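Local coordinates for protein replicative DNA helicase (Mycobacterium chimaera, PDB 6RIY) that probably excises itself as an intein from a replicative DNA helicase precursor by protein splicing, using the fold shared with Hedgehog proteins, at residues 1-5 with 120-124; 25-29 with 132-136; 45-49 with 60-64. One frame throughout, in Å; residues are numbered along the deposited sequence.

Interaction 1: 1-5 with 120-124; sequences ALALY and VPVRC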
ATOM      1  N   ALA A   1      -7.082   0.618   2.362  1.00 17.44           N
ATOM      2  CA  ALA A   1      -7.160   1.890   1.642  1.00 14.15           C
ATOM      3  C   ALA A   1      -5.943   2.757   1.921  1.00  8.20           C
ATOM      4  O   ALA A   1      -5.477   2.808   3.055  1.00 10.15           O
ATOM      5  CB  ALA A   1      -8.410   2.634   2.027  1.00 12.80           C
ATOM      6  N   LEU A   2      -5.455   3.434   0.876  1.00  8.96           N
ATOM      7  CA  LEU A   2      -4.321   4.346   0.948  1.00  6.86           C
ATOM      8  C   LEU A   2      -4.772   5.782   0.707  1.00  6.73           C
ATOM      9  O   LEU A   2      -5.745   6.043  -0.003  1.00  8.76           O
ATOM     10  CB  LEU A   2      -3.218   3.995  -0.073  1.00  6.35           C
ATOM     11  CG  LEU A   2      -2.622   2.577   0.036  1.00  9.19           C
ATOM     12  CD1 LEU A   2      -1.380   2.401  -0.859  1.00  9.69           C
ATOM     13  CD2 LEU A   2      -2.270   2.237   1.469  1.00 10.46           C
ATOM     14  N   ALA A   3      -4.034   6.716   1.295  1.00  7.02           N
ATOM     15  CA  ALA A   3      -4.312   8.135   1.079  1.00  7.24           C
ATOM     16  C   ALA A   3      -4.295   8.469  -0.407  1.00  9.72           C
ATOM     17  O   ALA A   3      -3.500   7.919  -1.174  1.00  7.28           O
ATOM     18  CB  ALA A   3      -3.268   8.984   1.810  1.00 10.45           C
ATOM     19  N   LEU A   4      -5.178   9.389  -0.812  1.00  8.14           N
ATOM     20  CA  LEU A   4      -5.270   9.777  -2.219  1.00  7.29           C
ATOM     21  C   LEU A   4      -3.951  10.280  -2.775  1.00  7.46           C
ATOM     22  O   LEU A   4      -3.722  10.184  -3.986  1.00 10.35           O
ATOM     23  CB  LEU A   4      -6.313  10.870  -2.404  1.00  8.19           C
ATOM     24  CG  LEU A   4      -7.737  10.623  -1.902  1.00  8.98           C
ATOM     25  CD1 LEU A   4      -8.663  11.710  -2.457  1.00 10.11           C
ATOM     26  CD2 LEU A   4      -8.191   9.247  -2.332  1.00 13.27           C
ATOM     27  N   TYR A   5      -3.113  10.883  -1.938  1.00  7.89           N
ATOM     28  CA  TYR A   5      -1.875  11.478  -2.421  1.00 12.50           C
ATOM     29  C   TYR A   5      -0.743  10.473  -2.512  1.00 10.28           C
ATOM     30  O   TYR A   5       0.385  10.872  -2.837  1.00 13.22           O
ATOM     31  CB  TYR A   5      -1.446  12.663  -1.543  1.00 11.02           C
ATOM     32  CG  TYR A   5      -1.370  12.395  -0.043  1.00 14.68           C
ATOM     33  CD1 TYR A   5      -0.503  11.444   0.476  1.00 21.53           C
ATOM     34  CD2 TYR A   5      -2.135  13.133   0.850  1.00 15.92           C
ATOM     35  CE1 TYR A   5      -0.424  11.208   1.832  1.00 21.10           C
ATOM     36  CE2 TYR A   5      -2.062  12.909   2.214  1.00 20.52           C
ATOM     37  CZ  TYR A   5      -1.208  11.942   2.696  1.00 23.53           C
ATOM     38  OH  TYR A   5      -1.122  11.716   4.048  1.00 25.92           O
ATOM     39  N   VAL A 120      -7.240  11.326   6.635  1.00 14.23           N
ATOM     40  CA  VAL A 120      -7.251  11.926   5.300  1.00 11.85           C
ATOM     41  C   VAL A 120      -8.110  11.050   4.402  1.00 11.04           C
ATOM     42  O   VAL A 120      -8.332   9.866   4.701  1.00 10.45           O
ATOM     43  CB  VAL A 120      -5.822  12.073   4.723  1.00 16.30           C
ATOM     44  CG1 VAL A 120      -4.980  12.988   5.598  1.00 15.59           C
ATOM     45  CG2 VAL A 120      -5.177  10.716   4.551  1.00 16.25           C
ATOM     46  N   PRO A 121      -8.598  11.597   3.285  1.00 11.62           N
ATOM     47  CA  PRO A 121      -9.361  10.776   2.331  1.00 11.22           C
ATOM     48  C   PRO A 121      -8.529   9.608   1.816  1.00  9.83           C
ATOM     49  O   PRO A 121      -7.330   9.745   1.565  1.00 10.26           O
ATOM     50  CB  PRO A 121      -9.692  11.765   1.204  1.00 14.07           C
ATOM     51  CG  PRO A 121      -9.638  13.133   1.866  1.00 18.48           C
ATOM     52  CD  PRO A 121      -8.528  13.013   2.867  1.00 14.21           C
ATOM     53  N   VAL A 122      -9.176   8.450   1.642  1.00  9.47           N
ATOM     54  CA  VAL A 122      -8.487   7.231   1.205  1.00  9.20           C
ATOM     55  C   VAL A 122      -9.337   6.516   0.161  1.00 15.24           C
ATOM     56  O   VAL A 122     -10.523   6.794  -0.001  1.00 13.43           O
ATOM     57  CB  VAL A 122      -8.154   6.274   2.383  1.00  7.84           C
ATOM     58  CG1 VAL A 122      -7.241   6.955   3.377  1.00  9.37           C
ATOM     59  CG2 VAL A 122      -9.430   5.736   3.071  1.00  8.55           C
ATOM     60  N   ARG A 123      -8.706   5.577  -0.550  1.00 10.31           N
ATOM     61  CA  ARG A 123      -9.374   4.717  -1.527  1.00  9.50           C
ATOM     62  C   ARG A 123      -8.749   3.329  -1.507  1.00  9.43           C
ATOM     63  O   ARG A 123      -7.552   3.190  -1.252  1.00  9.82           O
ATOM     64  CB  ARG A 123      -9.235   5.237  -2.964  1.00 16.06           C
ATOM     65  CG  ARG A 123     -10.018   6.458  -3.347  1.00 22.21           C
ATOM     66  CD  ARG A 123      -9.696   6.819  -4.807  1.00 21.97           C
ATOM     67  NE  ARG A 123     -10.455   6.006  -5.755  1.00 22.19           N
ATOM     68  CZ  ARG A 123     -10.128   5.836  -7.032  1.00 18.65           C
ATOM     69  NH1 ARG A 123      -9.031   6.401  -7.526  1.00 15.37           N
ATOM     70  NH2 ARG A 123     -10.893   5.092  -7.813  1.00 17.97           N
ATOM     71  N   CYS A 124      -9.543   2.323  -1.873  1.00 12.69           N
ATOM     72  CA  CYS A 124      -9.051   0.971  -2.122  1.00 17.38           C
ATOM     73  C   CYS A 124      -9.107   0.627  -3.605  1.00 11.63           C
ATOM     74  O   CYS A 124      -9.992   1.078  -4.339  1.00 12.87           O
ATOM     75  CB  CYS A 124      -9.859  -0.088  -1.368  1.00 27.18           C
ATOM     76  SG  CYS A 124      -9.847   0.061   0.402  1.00 35.45           S
TER
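Leu2 and Arg123 form an antiparallel hydrogen-bonded pair in which each backbone serves as both donor and acceptor. Leu2 N reaches Arg123 O at 3.0 Å with 153° at the hydrogen, and Arg123 N returns to Leu2 O at 3.0 Å with 156°. Neither oxygen stops at one partner. A CA-H...O approach brings Ala1 CA within 3.2 Å of Arg123 O, and Val122 CA comes equally near Leu2 O at 3.2 Å. Past the short strand 2-3 the pairing carries on by one more bond, Leu4 N to Pro121 O at 3.2 Å. Ala1 and Ala3 make their backbone bonds to Asp62 and Val60, so segment 1-5 lies between two neighbours. The amino group of Ala1 is taken by His65 ND1 and Asp62 OD1.

Side chains fill in around these bonds. Ala1 CB is wedged tightly between Val122 CG2, at 3.4 Å, and Cys124 SG, also at 3.4 Å. Leu4 crosses Arg123 at about a right angle, its CD2 resting 3.5 Å from CG of the arginine's aliphatic stem, while its CD1 lies against Pro121 CB. The arginine then bends at chi3 (81°), and its polar end is spent outside the pair: NE on Thr40 O and NH1 on Val20 O.

With its amino group and its carbonyl oxygen both engaged, the chain's first residue is fixed beside the Cys124 thiol, consistent with an intein centre that gathers the N-terminal splice junction next to a cysteine.

Interaction 2: 25-29 with 132-136; sequences ELLGA and HLYLA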
ATOM      1  N   GLU A  25      -3.033   0.158 -15.218  1.00 17.28           N
ATOM      2  CA  GLU A  25      -1.972  -0.764 -14.824  1.00 14.84           C
ATOM      3  C   GLU A  25      -1.182  -0.183 -13.654  1.00 19.91           C
ATOM      4  O   GLU A  25      -0.658   0.935 -13.745  1.00 20.47           O
ATOM      5  CB  GLU A  25      -1.032  -1.052 -15.994  1.00 15.55           C
ATOM      6  CG  GLU A  25      -1.634  -1.955 -17.058  1.00 18.14           C
ATOM      7  CD  GLU A  25      -0.614  -2.418 -18.072  1.00 26.88           C
ATOM      8  OE1 GLU A  25       0.314  -1.641 -18.384  1.00 26.70           O
ATOM      9  OE2 GLU A  25      -0.743  -3.561 -18.562  1.00 28.61           O
ATOM     10  N   LEU A  26      -1.101  -0.940 -12.563  1.00 10.99           N
ATOM     11  CA  LEU A  26      -0.143  -0.711 -11.494  1.00 12.14           C
ATOM     12  C   LEU A  26       0.948  -1.771 -11.622  1.00 13.25           C
ATOM     13  O   LEU A  26       1.051  -2.440 -12.655  1.00 12.56           O
ATOM     14  CB  LEU A  26      -0.841  -0.746 -10.124  1.00 10.50           C
ATOM     15  CG  LEU A  26      -1.990   0.244  -9.885  1.00 11.39           C
ATOM     16  CD1 LEU A  26      -2.701  -0.066  -8.567  1.00 13.13           C
ATOM     17  CD2 LEU A  26      -1.496   1.690  -9.914  1.00 12.13           C
ATOM     18  N   LEU A  27       1.751  -1.955 -10.576  1.00 10.44           N
ATOM     19  CA  LEU A  27       2.781  -2.986 -10.564  1.00 11.44           C
ATOM     20  C   LEU A  27       2.495  -3.986  -9.458  1.00 11.39           C
ATOM     21  O   LEU A  27       2.212  -3.600  -8.325  1.00 10.51           O
ATOM     22  CB  LEU A  27       4.168  -2.384 -10.352  1.00 14.75           C
ATOM     23  CG  LEU A  27       4.597  -1.335 -11.375  1.00 16.90           C
ATOM     24  CD1 LEU A  27       6.020  -0.870 -11.038  1.00 13.00           C
ATOM     25  CD2 LEU A  27       4.511  -1.887 -12.791  1.00 15.00           C
ATOM     26  N   GLY A  28       2.597  -5.268  -9.782  1.00 12.64           N
ATOM     27  CA  GLY A  28       2.493  -6.299  -8.772  1.00 14.46           C
ATOM     28  C   GLY A  28       3.763  -6.440  -7.962  1.00 13.91           C
ATOM     29  O   GLY A  28       4.761  -5.752  -8.173  1.00 14.94           O
ATOM     30  N   ALA A  29       3.726  -7.393  -7.027  1.00 17.41           N
ATOM     31  CA  ALA A  29       4.874  -7.619  -6.155  1.00 21.41           C
ATOM     32  C   ALA A  29       6.097  -8.091  -6.921  1.00 23.62           C
ATOM     33  O   ALA A  29       7.217  -7.965  -6.415  1.00 32.25           O
ATOM     34  CB  ALA A  29       4.524  -8.640  -5.071  1.00 18.97           C
ATOM     35  N   HIS A 132      -2.949 -10.563  -4.756  1.00 11.51           N
ATOM     36  CA  HIS A 132      -3.580  -9.309  -4.329  1.00 14.51           C
ATOM     37  C   HIS A 132      -2.543  -8.302  -3.831  1.00 13.43           C
ATOM     38  O   HIS A 132      -2.744  -7.642  -2.809  1.00 13.10           O
ATOM     39  CB  HIS A 132      -4.628  -9.530  -3.229  1.00 15.07           C
ATOM     40  CG  HIS A 132      -5.722 -10.491  -3.582  1.00 22.01           C
ATOM     41  ND1 HIS A 132      -5.799 -11.133  -4.798  1.00 29.35           N
ATOM     42  CD2 HIS A 132      -6.788 -10.917  -2.865  1.00 29.40           C
ATOM     43  CE1 HIS A 132      -6.862 -11.919  -4.813  1.00 29.00           C
ATOM     44  NE2 HIS A 132      -7.479 -11.807  -3.651  1.00 30.66           N
ATOM     45  N   LEU A 133      -1.425  -8.175  -4.549  1.00  9.32           N
ATOM     46  CA  LEU A 133      -0.370  -7.255  -4.141  1.00 13.16           C
ATOM     47  C   LEU A 133      -0.117  -6.198  -5.206  1.00  8.88           C
ATOM     48  O   LEU A 133      -0.211  -6.471  -6.404  1.00 10.30           O
ATOM     49  CB  LEU A 133       0.940  -8.013  -3.870  1.00 10.18           C
ATOM     50  CG  LEU A 133       0.926  -8.890  -2.629  1.00 11.57           C
ATOM     51  CD1 LEU A 133       2.195  -9.732  -2.579  1.00 12.50           C
ATOM     52  CD2 LEU A 133       0.799  -8.040  -1.374  1.00 19.14           C
ATOM     53  N   TYR A 134       0.255  -4.996  -4.760  1.00  9.54           N
ATOM     54  CA  TYR A 134       0.721  -3.962  -5.674  1.00  9.78           C
ATOM     55  C   TYR A 134       1.755  -3.122  -4.940  1.00  7.41           C
ATOM     56  O   TYR A 134       1.839  -3.152  -3.712  1.00  9.45           O
ATOM     57  CB  TYR A 134      -0.429  -3.093  -6.232  1.00  8.23           C
ATOM     58  CG  TYR A 134      -1.202  -2.236  -5.238  1.00  9.07           C
ATOM     59  CD1 TYR A 134      -2.258  -2.770  -4.511  1.00  9.62           C
ATOM     60  CD2 TYR A 134      -0.890  -0.885  -5.037  1.00  7.68           C
ATOM     61  CE1 TYR A 134      -2.971  -2.006  -3.613  1.00 12.40           C
ATOM     62  CE2 TYR A 134      -1.601  -0.112  -4.136  1.00  9.96           C
ATOM     63  CZ  TYR A 134      -2.645  -0.680  -3.428  1.00 11.08           C
ATOM     64  OH  TYR A 134      -3.381   0.064  -2.529  1.00 15.15           O
ATOM     65  N   LEU A 135       2.557  -2.376  -5.704  1.00  8.97           N
ATOM     66  CA  LEU A 135       3.617  -1.560  -5.109  1.00  8.67           C
ATOM     67  C   LEU A 135       3.113  -0.153  -4.819  1.00  6.51           C
ATOM     68  O   LEU A 135       2.362   0.417  -5.610  1.00  9.08           O
ATOM     69  CB  LEU A 135       4.825  -1.473  -6.038  1.00  7.70           C
ATOM     70  CG  LEU A 135       5.378  -2.816  -6.509  1.00  8.13           C
ATOM     71  CD1 LEU A 135       6.649  -2.605  -7.338  1.00  9.92           C
ATOM     72  CD2 LEU A 135       5.653  -3.687  -5.277  1.00 10.93           C
ATOM     73  N   ALA A 136       3.555   0.419  -3.697  1.00  5.91           N
ATOM     74  CA  ALA A 136       3.066   1.736  -3.298  1.00  6.27           C
ATOM     75  C   ALA A 136       4.174   2.573  -2.682  1.00  6.92           C
ATOM     76  O   ALA A 136       5.087   2.049  -2.039  1.00  7.72           O
ATOM     77  CB  ALA A 136       1.919   1.623  -2.290  1.00  7.21           C
TER
HETATM   78  O   HOH W   1       1.909  -0.083  -8.337  1.00 10.09           O
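Leu27 and Leu135 meet at the apolar centre, their side chains crossing at a slant with Leu27 CB 3.9 Å from Leu135 CD1. The branch of Leu135 also closes round Gly28 O, its CG 3.4 Å from that oxygen. To one side Ala29 CB abuts Leu133 CD1 at 3.6 Å. To another, Leu26 runs alongside Tyr134 in the same direction, and its CD1 approaches the ring obliquely, 4.1 Å from Tyr134 CD2. The ring can lie there because Tyr134 CG is held between the backbone N and the carbonyl carbon (chi1 65°); further along, the same side chain packs on Leu2 and Met17.

The strands do not pair as one sheet: the axes of 25-27 and 133-136 run 83° apart and approach to 5.8 Å. One direct backbone bond marks the crossing, Leu135 N to Leu27 O at 2.9 Å, moderately bent with 143° at the hydrogen. Tyr134 CA adds a CA-H...O contact to that same oxygen. Farther out a water links Leu27 N and Leu135 O, accepting from the first at 2.9 Å and donating to the second at 2.8 Å.

Leu27 N and Leu135 O stand too far apart to bond directly at this near-perpendicular crossing; the chemistry implies that the water takes the place of a second inter-strand bond, stitching strand 25-27 to the two-stranded sheet that carries the C-terminal end.

Interaction 3: 45-49 with 60-64; sequences GRPCY and VADAA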
ATOM      1  N   GLY A  45     -13.187  10.155   6.454  1.00 16.44           N
ATOM      2  CA  GLY A  45     -13.349   9.968   7.883  1.00 18.06           C
ATOM      3  C   GLY A  45     -12.759   8.699   8.453  1.00 17.96           C
ATOM      4  O   GLY A  45     -12.965   8.423   9.639  1.00 19.70           O
ATOM      5  N   ARG A  46     -12.032   7.922   7.657  1.00 17.20           N
ATOM      6  CA  ARG A  46     -11.464   6.680   8.167  1.00 20.64           C
ATOM      7  C   ARG A  46     -10.295   6.969   9.113  1.00 16.76           C
ATOM      8  O   ARG A  46      -9.516   7.898   8.877  1.00 17.41           O
ATOM      9  CB  ARG A  46     -10.997   5.796   7.005  1.00 20.44           C
ATOM     10  CG  ARG A  46     -12.112   5.403   6.029  1.00 21.45           C
ATOM     11  CD  ARG A  46     -13.123   4.470   6.669  1.00 33.74           C
ATOM     12  NE  ARG A  46     -12.516   3.220   7.113  1.00 41.28           N
ATOM     13  CZ  ARG A  46     -13.072   2.388   7.991  1.00 45.45           C
ATOM     14  NH1 ARG A  46     -14.253   2.673   8.523  1.00 44.37           N
ATOM     15  NH2 ARG A  46     -12.445   1.270   8.335  1.00 48.00           N
ATOM     16  N   PRO A  47     -10.144   6.198  10.187  1.00 21.15           N
ATOM     17  CA  PRO A  47      -8.944   6.334  11.020  1.00 18.85           C
ATOM     18  C   PRO A  47      -7.724   5.932  10.211  1.00 19.50           C
ATOM     19  O   PRO A  47      -7.734   4.908   9.529  1.00 17.87           O
ATOM     20  CB  PRO A  47      -9.201   5.368  12.181  1.00 21.23           C
ATOM     21  CG  PRO A  47     -10.654   5.028  12.103  1.00 31.01           C
ATOM     22  CD  PRO A  47     -11.022   5.121  10.664  1.00 22.95           C
ATOM     23  N   CYS A  48      -6.681   6.760  10.264  1.00 11.93           N
ATOM     24  CA  CYS A  48      -5.514   6.577   9.418  1.00 11.02           C
ATOM     25  C   CYS A  48      -4.242   6.410  10.230  1.00 13.91           C
ATOM     26  O   CYS A  48      -4.090   6.982  11.313  1.00 14.06           O
ATOM     27  CB  CYS A  48      -5.315   7.757   8.478  1.00 12.73           C
ATOM     28  SG  CYS A  48      -6.571   7.820   7.191  1.00 13.50           S
ATOM     29  N   TYR A  49      -3.300   5.678   9.646  1.00  9.69           N
ATOM     30  CA  TYR A  49      -1.982   5.469  10.218  1.00 12.99           C
ATOM     31  C   TYR A  49      -0.905   5.915   9.243  1.00 11.01           C
ATOM     32  O   TYR A  49      -1.016   5.693   8.036  1.00 10.03           O
ATOM     33  CB  TYR A  49      -1.763   3.990  10.555  1.00 17.08           C
ATOM     34  CG  TYR A  49      -2.358   3.592  11.874  1.00 16.79           C
ATOM     35  CD1 TYR A  49      -3.732   3.573  12.060  1.00 16.44           C
ATOM     36  CD2 TYR A  49      -1.546   3.244  12.939  1.00 12.64           C
ATOM     37  CE1 TYR A  49      -4.276   3.220  13.283  1.00 21.87           C
ATOM     38  CE2 TYR A  49      -2.079   2.882  14.159  1.00 20.81           C
ATOM     39  CZ  TYR A  49      -3.444   2.873  14.325  1.00 24.99           C
ATOM     40  OH  TYR A  49      -3.978   2.513  15.539  1.00 32.21           O
ATOM     41  N   VAL A  60       0.522   6.792   4.193  1.00  8.59           N
ATOM     42  CA  VAL A  60      -0.618   6.957   5.081  1.00  8.23           C
ATOM     43  C   VAL A  60      -1.731   6.045   4.592  1.00  7.83           C
ATOM     44  O   VAL A  60      -2.099   6.068   3.407  1.00 10.12           O
ATOM     45  CB  VAL A  60      -1.063   8.423   5.138  1.00 11.49           C
ATOM     46  CG1 VAL A  60      -2.364   8.564   5.896  1.00 10.18           C
ATOM     47  CG2 VAL A  60       0.046   9.254   5.779  1.00 12.66           C
ATOM     48  N   ALA A  61      -2.230   5.206   5.490  1.00  7.68           N
ATOM     49  CA  ALA A  61      -3.188   4.183   5.119  1.00  9.31           C
ATOM     50  C   ALA A  61      -4.223   4.077   6.221  1.00 10.61           C
ATOM     51  O   ALA A  61      -3.975   4.454   7.370  1.00 11.28           O
ATOM     52  CB  ALA A  61      -2.513   2.824   4.897  1.00 14.31           C
ATOM     53  N   ASP A  62      -5.391   3.543   5.875  1.00 10.82           N
ATOM     54  CA  ASP A  62      -6.365   3.401   6.937  1.00 12.76           C
ATOM     55  C   ASP A  62      -5.933   2.286   7.888  1.00  9.91           C
ATOM     56  O   ASP A  62      -5.030   1.483   7.600  1.00 12.36           O
ATOM     57  CB  ASP A  62      -7.773   3.185   6.375  1.00 19.45           C
ATOM     58  CG  ASP A  62      -8.030   1.773   5.952  1.00 30.47           C
ATOM     59  OD1 ASP A  62      -7.102   1.113   5.446  1.00 31.98           O
ATOM     60  OD2 ASP A  62      -9.183   1.324   6.116  1.00 40.89           O
ATOM     61  N   ALA A  63      -6.541   2.295   9.072  1.00 13.55           N
ATOM     62  CA  ALA A  63      -6.080   1.414  10.140  1.00 12.65           C
ATOM     63  C   ALA A  63      -6.146  -0.053   9.747  1.00 13.00           C
ATOM     64  O   ALA A  63      -5.334  -0.858  10.228  1.00 15.41           O
ATOM     65  CB  ALA A  63      -6.911   1.657  11.402  1.00 12.88           C
ATOM     66  N   ALA A  64      -7.082  -0.422   8.875  1.00 14.32           N
ATOM     67  CA  ALA A  64      -7.270  -1.827   8.540  1.00 17.37           C
ATOM     68  C   ALA A  64      -6.550  -2.260   7.270  1.00 18.73           C
ATOM     69  O   ALA A  64      -6.660  -3.431   6.895  1.00 20.91           O
ATOM     70  CB  ALA A  64      -8.756  -2.145   8.407  1.00 20.47           C
TER
HETATM   71  O   HOH W   2      -9.811   1.074   8.627  1.00 33.25           O
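Tyr49 and Ala61 exchange two backbone hydrogen bonds. Tyr49 N points almost straight at Ala61 O, 2.7 Å away with 175° at the hydrogen, and Ala61 N answers to Tyr49 O at 2.9 Å. One step on, Cys48 and Asp62 form a non-hydrogen-bonded pair whose side chains diverge. Beyond it Ala63 N closes on Pro47 O at 2.9 Å, more bent at 141°. Each of these oxygens also takes a CA-H...O contact: Pro47 O from Asp62 CA, Ala61 O from Cys48 CA, Tyr49 O from Val60 CA.

This is the open end of the beta hairpin made by strands 48-53 and 58-62, part of the Hedgehog/intein (Hint) fold. Strand 48-53 continues the sheet to 107-117, while 58-62 bonds on its other edge to Ala1 and Ala3.

Among apolar contacts, Ala63 CB comes obliquely to the Tyr49 ring, 3.6 Å from CE1. Cys48 CB leans on Val60 CG1 at 4.0 Å, while the sulfur of the same cysteine faces Val122.

The charged contact is looser. The Arg46 chain folds at chi2 and chi3, which brings its guanidinium back alongside Asp62. OD2 sits in the plane of that group at its edge, yet the salt bridge from Arg46 NH2 to Asp62 OD2 is long at 3.9 Å and the two planes are 50° apart. A water makes up the difference, accepting from Arg46 NH2 at 2.7 Å, donating to Asp62 OD2 at 2.6 Å and also receiving Ala64 N. Pro47 CD covers one guanidinium face, and Asp62 OD1 is turned instead to the amino group of Ala1.

Overall arrangement
Interactions 1 and 3 are neighbours, their centres about 8 Å apart, and they share the edge where segment 1-5 meets strand 58-62: Ala1 O lies 2.9 Å from Asp62 N and Ala3 N 2.9 Å from Val60 O, both probable hydrogen bonds. Interaction 2 lies farther off, about 16 Å from interaction 1 between centres, but Leu2 bridges the gap, its CD1 3.5 Å from Tyr134 OH. Interactions 2 and 3 lie on opposite sides of the chain's centre and do not touch, with nearest atoms about 8 Å apart. Along the sequence 45-49/60-64 is nested within both other closures. In space, segment 1-5 joins the hairpin to strand 133-136, around the probable splicing centre.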